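Local coordinates for protein galactan 1,3-beta-galactosidase (Phanerochaete chrysosporium, PDB 7BYV) that probably cleaves beta-1,3-galactan chains from their ends as a family 43 exo-beta-1,3-galactanase, and also carries a calcium-binding carbohydrate-binding module, at residues N79-P84 / M97-D102; G107-G112 / D135-S140. The protein carries 1 engineered substitution. All coordinates share one frame; numbering follows the deposited sequence.

Contact 1. Residues N79-P84 / M97-D102; sequences NVVERP and MWFHSD. With GAL (beta-D-galactopyranose), chain C.
The hairpin in which E82 pairs with H100 is part of one blade of the five-bladed beta-propeller of family GH43, and it meets the substrate galactose. The antiparallel pairs V80–D102 and E82–H100 are hydrogen-bonded; V81–S101 between them is non-hydrogen-bonded. E82 N donates to H100 O at 3.0 Å. H100 N returns a bond of 2.8 Å to E82 O. Beyond CG the E82 chain is extended (chi2 -175°), which carries its carboxylate to the sugar. E82 OE1 accepts from O4 of the chain C galactose at 2.9 Å and from its O3 at 3.2 Å. H100 ND1 adds a weak bond to the same oxygen, coming obliquely. E82 OE2 is held by Y106. R83 reaches the sugar with the edge of its guanidinium: NH2 donates to O2 of that galactose at 3.1 Å. H100 NE2 donates to D102 OD2 at 2.6 Å, close to the ring plane and onto the anti lone pair of that oxygen. On the face shared by V81 and S101, V81 CG1 meets F99 CD2 at 3.6 Å, obliquely to the ring. E82 and R83 are thus first-shell ligands of the galactose. H100 is second-shell, with its ring rotation set by D102. Two sugar hydroxyls, and weakly H100 ND1, converge on E82 OE1, consistent with recognition of O3 and O4.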
loop_
_atom_site.group_PDB
_atom_site.type_symbol
_atom_site.label_atom_id
_atom_site.label_comp_id
_atom_site.label_asym_id
_atom_site.label_seq_id
_atom_site.Cartn_x
_atom_site.Cartn_y
_atom_site.Cartn_z
ATOM N N ASN A 79 -1.318 21.322 10.679
ATOM C CA ASN A 79 -0.071 20.712 10.253
ATOM C C ASN A 79 -0.345 19.335 9.661
ATOM O O ASN A 79 -1.495 18.877 9.574
ATOM C CB ASN A 79 0.918 20.615 11.420
ATOM C CG ASN A 79 1.209 21.959 12.054
ATOM O OD1 ASN A 79 0.855 22.205 13.209
ATOM N ND2 ASN A 79 1.836 22.846 11.295
ATOM N N VAL A 80 0.746 18.673 9.282
ATOM C CA VAL A 80 0.740 17.425 8.535
ATOM C C VAL A 80 1.588 16.421 9.305
ATOM O O VAL A 80 2.689 16.755 9.762
ATOM C CB VAL A 80 1.290 17.646 7.111
ATOM C CG1 VAL A 80 1.880 16.374 6.534
ATOM C CG2 VAL A 80 0.211 18.213 6.204
ATOM N N VAL A 81 1.072 15.205 9.463
ATOM C CA VAL A 81 1.746 14.142 10.205
ATOM C C VAL A 81 1.642 12.870 9.373
ATOM O O VAL A 81 0.564 12.273 9.282
ATOM C CB VAL A 81 1.147 13.933 11.600
ATOM C CG1 VAL A 81 1.674 12.630 12.249
ATOM C CG2 VAL A 81 1.426 15.138 12.471
ATOM N N GLU A 82 2.758 12.443 8.781
ATOM C CA GLU A 82 2.739 11.387 7.782
ATOM C C GLU A 82 3.698 10.267 8.143
ATOM O O GLU A 82 4.704 10.476 8.826
ATOM C CB GLU A 82 3.081 11.935 6.415
ATOM C CG GLU A 82 2.031 12.897 5.937
ATOM C CD GLU A 82 2.259 13.380 4.527
ATOM O OE1 GLU A 82 3.390 13.209 4.015
ATOM O OE2 GLU A 82 1.299 13.939 3.942
ATOM N N ARG A 83 3.353 9.073 7.674
ATOM C CA ARG A 83 4.154 7.861 7.772
ATOM C C ARG A 83 4.683 7.652 9.181
ATOM O O ARG A 83 5.893 7.742 9.403
ATOM C CB ARG A 83 5.313 7.911 6.777
ATOM C CG ARG A 83 4.895 8.412 5.422
ATOM C CD ARG A 83 5.899 8.100 4.300
ATOM N NE ARG A 83 5.304 8.385 2.995
ATOM C CZ ARG A 83 4.735 7.456 2.226
ATOM N NH1 ARG A 83 4.727 6.191 2.632
ATOM N NH2 ARG A 83 4.191 7.781 1.052
ATOM N N PRO A 84 3.826 7.384 10.162
ATOM C CA PRO A 84 4.337 7.054 11.496
ATOM C C PRO A 84 5.070 5.719 11.473
ATOM O O PRO A 84 4.602 4.740 10.883
ATOM C CB PRO A 84 3.072 6.998 12.363
ATOM C CG PRO A 84 1.975 6.706 11.413
ATOM C CD PRO A 84 2.352 7.376 10.123
ATOM N N MET A 97 8.166 6.793 18.418
ATOM C CA MET A 97 7.470 6.965 17.156
ATOM C C MET A 97 8.115 8.107 16.384
ATOM O O MET A 97 8.332 9.193 16.937
ATOM C CB MET A 97 5.981 7.249 17.381
ATOM C CG MET A 97 5.229 7.678 16.125
ATOM S SD MET A 97 3.579 8.340 16.435
ATOM C CE MET A 97 2.830 6.898 17.201
ATOM N N TRP A 98 8.425 7.860 15.118
ATOM C CA TRP A 98 8.905 8.895 14.219
ATOM C C TRP A 98 7.860 9.130 13.144
ATOM O O TRP A 98 7.124 8.215 12.755
ATOM C CB TRP A 98 10.249 8.510 13.584
ATOM C CG TRP A 98 11.349 8.489 14.587
ATOM C CD1 TRP A 98 11.434 7.688 15.687
ATOM C CD2 TRP A 98 12.510 9.320 14.609
ATOM N NE1 TRP A 98 12.572 7.962 16.379
ATOM C CE2 TRP A 98 13.254 8.964 15.739
ATOM C CE3 TRP A 98 12.997 10.325 13.775
ATOM C CZ2 TRP A 98 14.460 9.587 16.065
ATOM C CZ3 TRP A 98 14.182 10.944 14.101
ATOM C CH2 TRP A 98 14.902 10.574 15.237
ATOM N N PHE A 99 7.794 10.369 12.675
ATOM C CA PHE A 99 6.868 10.687 11.602
ATOM C C PHE A 99 7.377 11.907 10.853
ATOM O O PHE A 99 8.225 12.659 11.339
ATOM C CB PHE A 99 5.440 10.927 12.126
ATOM C CG PHE A 99 5.343 11.990 13.201
ATOM C CD1 PHE A 99 5.483 11.653 14.543
ATOM C CD2 PHE A 99 5.104 13.318 12.867
ATOM C CE1 PHE A 99 5.399 12.619 15.527
ATOM C CE2 PHE A 99 5.013 14.292 13.848
ATOM C CZ PHE A 99 5.160 13.935 15.182
ATOM N N HIS A 100 6.852 12.084 9.657
ATOM C CA HIS A 100 7.115 13.290 8.897
ATOM C C HIS A 100 6.218 14.389 9.461
ATOM O O HIS A 100 4.990 14.332 9.330
ATOM C CB HIS A 100 6.855 13.020 7.423
ATOM C CG HIS A 100 6.864 14.242 6.568
ATOM N ND1 HIS A 100 6.350 14.250 5.290
ATOM C CD2 HIS A 100 7.329 15.493 6.799
ATOM C CE1 HIS A 100 6.493 15.459 4.771
ATOM N NE2 HIS A 100 7.089 16.229 5.664
ATOM N N SER A 101 6.819 15.370 10.119
ATOM C CA SER A 101 6.093 16.487 10.700
ATOM C C SER A 101 6.278 17.687 9.787
ATOM O O SER A 101 7.412 18.114 9.553
ATOM C CB SER A 101 6.614 16.784 12.107
ATOM O OG SER A 101 6.184 18.052 12.571
ATOM N N ASP A 102 5.187 18.235 9.260
ATOM C CA ASP A 102 5.370 19.316 8.303
ATOM C C ASP A 102 4.253 20.341 8.426
ATOM O O ASP A 102 3.319 20.198 9.221
ATOM C CB ASP A 102 5.442 18.777 6.873
ATOM C CG ASP A 102 6.490 19.485 6.031
ATOM O OD1 ASP A 102 6.536 20.730 6.028
ATOM O OD2 ASP A 102 7.267 18.791 5.355
HETATM C C1 GAL C . 4.083 12.636 -1.623
HETATM C C2 GAL C . 4.162 11.672 -0.359
HETATM C C3 GAL C . 2.850 11.555 0.383
HETATM C C4 GAL C . 2.231 12.956 0.547
HETATM C C5 GAL C . 1.832 13.501 -0.863
HETATM C C6 GAL C . 1.667 15.047 -1.006
HETATM O O2 GAL C . 4.579 10.362 -0.656
HETATM O O3 GAL C . 3.091 11.010 1.681
HETATM O O4 GAL C . 3.152 13.850 1.228
HETATM O O5 GAL C . 2.718 13.041 -1.968
HETATM O O6 GAL C . 1.438 15.433 -2.372
#

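Contact 2. Residues G107-G112 / D135-S140; sequences GAAMVG and DSRDES. With GAL (beta-D-galactopyranose), chain C; GAL (beta-D-galactopyranose), chain B.
At the galactan-binding site, A109 packs on R137 where the turn between strands 94-102 and 110-116 meets the loop leading into strand 139-143. A109 CB sits over the centre of the R137 guanidinium, 3.3 Å from CZ. In the plane of that group, R137 NH1 forms a salt bridge of 3.1 Å with D135 OD2, which is met from above its carboxylate plane. R137 NH2 is bonded to the backbone oxygen of Y106, and K130 pairs with D135 OD1. One backbone bond joins the segments: S136 N donates to A109 O at 3.1 Å, from well above the carbonyl plane. The S136 hydroxyl, anti to its own nitrogen (chi1 177°), lies close against V111 CG2. It donates to a water at 2.6 Å, and this water also donates to M110 O, bridging the two segments. R137 CD touches C6 of the chain B galactose at 3.6 Å, and D138 OD2 accepts from O2 of the chain C galactose at 2.8 Å. With an alanine in place of R137, D135 would probably keep K130 but lose the charged partner of its OD2, and a gap is likely to open between A109 and the chain B galactose. The in-plane bond to D135, with NH2 held by Y106, fixes the rotation of the guanidinium beneath the methyl group. The loop sets an R137 methylene against one galactose and offers the other D138 as acceptor.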
loop_
_atom_site.group_PDB
_atom_site.type_symbol
_atom_site.label_atom_id
_atom_site.label_comp_id
_atom_site.label_asym_id
_atom_site.label_seq_id
_atom_site.Cartn_x
_atom_site.Cartn_y
_atom_site.Cartn_z
ATOM N N GLY A 107 6.578 22.909 3.312
ATOM C CA GLY A 107 7.784 23.719 3.379
ATOM C C GLY A 107 8.580 23.607 4.669
ATOM O O GLY A 107 9.728 24.050 4.706
ATOM N N ALA A 108 8.013 23.019 5.725
ATOM C CA ALA A 108 8.720 22.933 7.002
ATOM C C ALA A 108 9.696 21.757 7.038
ATOM O O ALA A 108 10.808 21.888 7.562
ATOM C CB ALA A 108 7.713 22.835 8.148
ATOM N N ALA A 109 9.283 20.595 6.524
ATOM C CA ALA A 109 10.177 19.478 6.201
ATOM C C ALA A 109 10.978 19.034 7.431
ATOM O O ALA A 109 12.198 19.147 7.502
ATOM C CB ALA A 109 11.100 19.843 5.033
ATOM N N MET A 110 10.247 18.503 8.399
ATOM C CA MET A 110 10.834 18.116 9.669
ATOM C C MET A 110 10.480 16.676 9.995
ATOM O O MET A 110 9.644 16.040 9.355
ATOM C CB MET A 110 10.354 19.018 10.814
ATOM C CG MET A 110 10.525 20.505 10.574
ATOM S SD MET A 110 10.083 21.467 12.041
ATOM C CE MET A 110 11.678 22.157 12.475
ATOM N N VAL A 111 11.118 16.186 10.994
ATOM C CA VAL A 111 10.726 14.949 11.631
ATOM C C VAL A 111 10.050 15.320 12.935
ATOM O O VAL A 111 10.268 16.405 13.476
ATOM C CB VAL A 111 11.946 14.039 11.849
ATOM C CG1 VAL A 111 11.637 12.989 12.829
ATOM C CG2 VAL A 111 12.325 13.387 10.559
ATOM N N GLY A 112 9.173 14.450 13.406
ATOM C CA GLY A 112 8.633 14.566 14.741
ATOM C C GLY A 112 8.853 13.279 15.503
ATOM O O GLY A 112 8.912 12.190 14.932
ATOM N N ASP A 135 16.459 19.106 5.498
ATOM C CA ASP A 135 15.093 18.727 5.150
ATOM C C ASP A 135 14.834 17.248 5.396
ATOM O O ASP A 135 15.658 16.389 5.077
ATOM C CB ASP A 135 14.829 19.015 3.678
ATOM C CG ASP A 135 14.551 20.455 3.412
ATOM O OD1 ASP A 135 14.435 21.226 4.390
ATOM O OD2 ASP A 135 14.461 20.824 2.220
ATOM N N SER A 136 13.660 16.948 5.919
ATOM C CA SER A 136 13.201 15.576 6.041
ATOM C C SER A 136 11.726 15.575 5.692
ATOM O O SER A 136 10.934 16.176 6.420
ATOM C CB SER A 136 13.410 15.060 7.453
ATOM O OG SER A 136 12.905 13.751 7.566
ATOM N N ARG A 137 11.343 14.922 4.587
ATOM C CA ARG A 137 9.931 14.803 4.241
ATOM C C ARG A 137 9.543 13.347 4.413
ATOM O O ARG A 137 9.378 12.887 5.563
ATOM C CB ARG A 137 9.671 15.393 2.851
ATOM C CG ARG A 137 9.344 16.868 2.887
ATOM C CD ARG A 137 9.619 17.553 1.561
ATOM N NE ARG A 137 9.539 19.008 1.689
ATOM C CZ ARG A 137 10.599 19.817 1.745
ATOM N NH1 ARG A 137 11.834 19.327 1.674
ATOM N NH2 ARG A 137 10.428 21.122 1.883
ATOM N N ASP A 138 9.400 12.559 3.338
ATOM C CA ASP A 138 9.087 11.140 3.507
ATOM C C ASP A 138 10.215 10.446 4.261
ATOM O O ASP A 138 11.396 10.610 3.936
ATOM C CB ASP A 138 8.854 10.456 2.157
ATOM C CG ASP A 138 7.430 10.682 1.606
ATOM O OD1 ASP A 138 6.678 11.529 2.136
ATOM O OD2 ASP A 138 7.059 10.018 0.623
ATOM N N GLU A 139 9.856 9.696 5.301
ATOM C CA GLU A 139 10.853 9.051 6.131
ATOM C C GLU A 139 10.391 7.654 6.496
ATOM O O GLU A 139 9.267 7.245 6.193
ATOM C CB GLU A 139 11.163 9.853 7.402
ATOM C CG GLU A 139 9.968 10.368 8.145
ATOM C CD GLU A 139 9.071 9.262 8.666
ATOM O OE1 GLU A 139 9.592 8.308 9.288
ATOM O OE2 GLU A 139 7.844 9.342 8.441
ATOM N N SER A 140 11.287 6.948 7.184
ATOM C CA SER A 140 11.107 5.593 7.689
ATOM C C SER A 140 12.184 5.333 8.739
ATOM O O SER A 140 13.201 6.027 8.796
ATOM C CB SER A 140 11.188 4.554 6.565
ATOM O OG SER A 140 10.859 3.267 7.059
HETATM C C1 GAL C . 4.083 12.636 -1.623
HETATM C C2 GAL C . 4.162 11.672 -0.359
HETATM C C3 GAL C . 2.850 11.555 0.383
HETATM C C4 GAL C . 2.231 12.956 0.547
HETATM C C5 GAL C . 1.832 13.501 -0.863
HETATM C C6 GAL C . 1.667 15.047 -1.006
HETATM O O2 GAL C . 4.579 10.362 -0.656
HETATM O O3 GAL C . 3.091 11.010 1.681
HETATM O O4 GAL C . 3.152 13.850 1.228
HETATM O O5 GAL C . 2.718 13.041 -1.968
HETATM O O6 GAL C . 1.438 15.433 -2.372
HETATM C C1 GAL B . 7.135 16.062 -4.055
HETATM C C2 GAL B . 6.557 14.672 -3.666
HETATM C C3 GAL B . 5.349 14.799 -2.665
HETATM C C4 GAL B . 5.672 15.729 -1.443
HETATM C C5 GAL B . 6.328 17.035 -1.917
HETATM C C6 GAL B . 6.890 17.938 -0.770
HETATM O O2 GAL B . 6.139 13.912 -4.813
HETATM O O3 GAL B . 4.989 13.538 -2.129
HETATM O O4 GAL B . 6.514 15.063 -0.458
HETATM O O5 GAL B . 7.452 16.783 -2.835
HETATM O O6 GAL B . 7.312 19.247 -1.249
HETATM O O HOH W 1 12.161 23.455 4.769
HETATM O O HOH W 2 10.356 13.725 7.639
#

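Overall arrangement
Contact 1 is buried within one sheet, while contact 2 is partly buried and links that sheet to the loop before the next one. Strands 94-102 and 110-116 are neighbours in the sheet: F99 O bonds G112 N, and D102 OD1 receives A109 N. D102 belongs to contact 1 and so also holds the turn that opens segment 107-112. Contact 1 rests on regular strand pairing; contact 2 has a single backbone bond and depends more on a salt bridge, a methyl over a guanidinium and water. Both approach the chain C galactose, one from the hairpin and one from the loop. That sugar is joined through C1 to O3 of the chain B sugar.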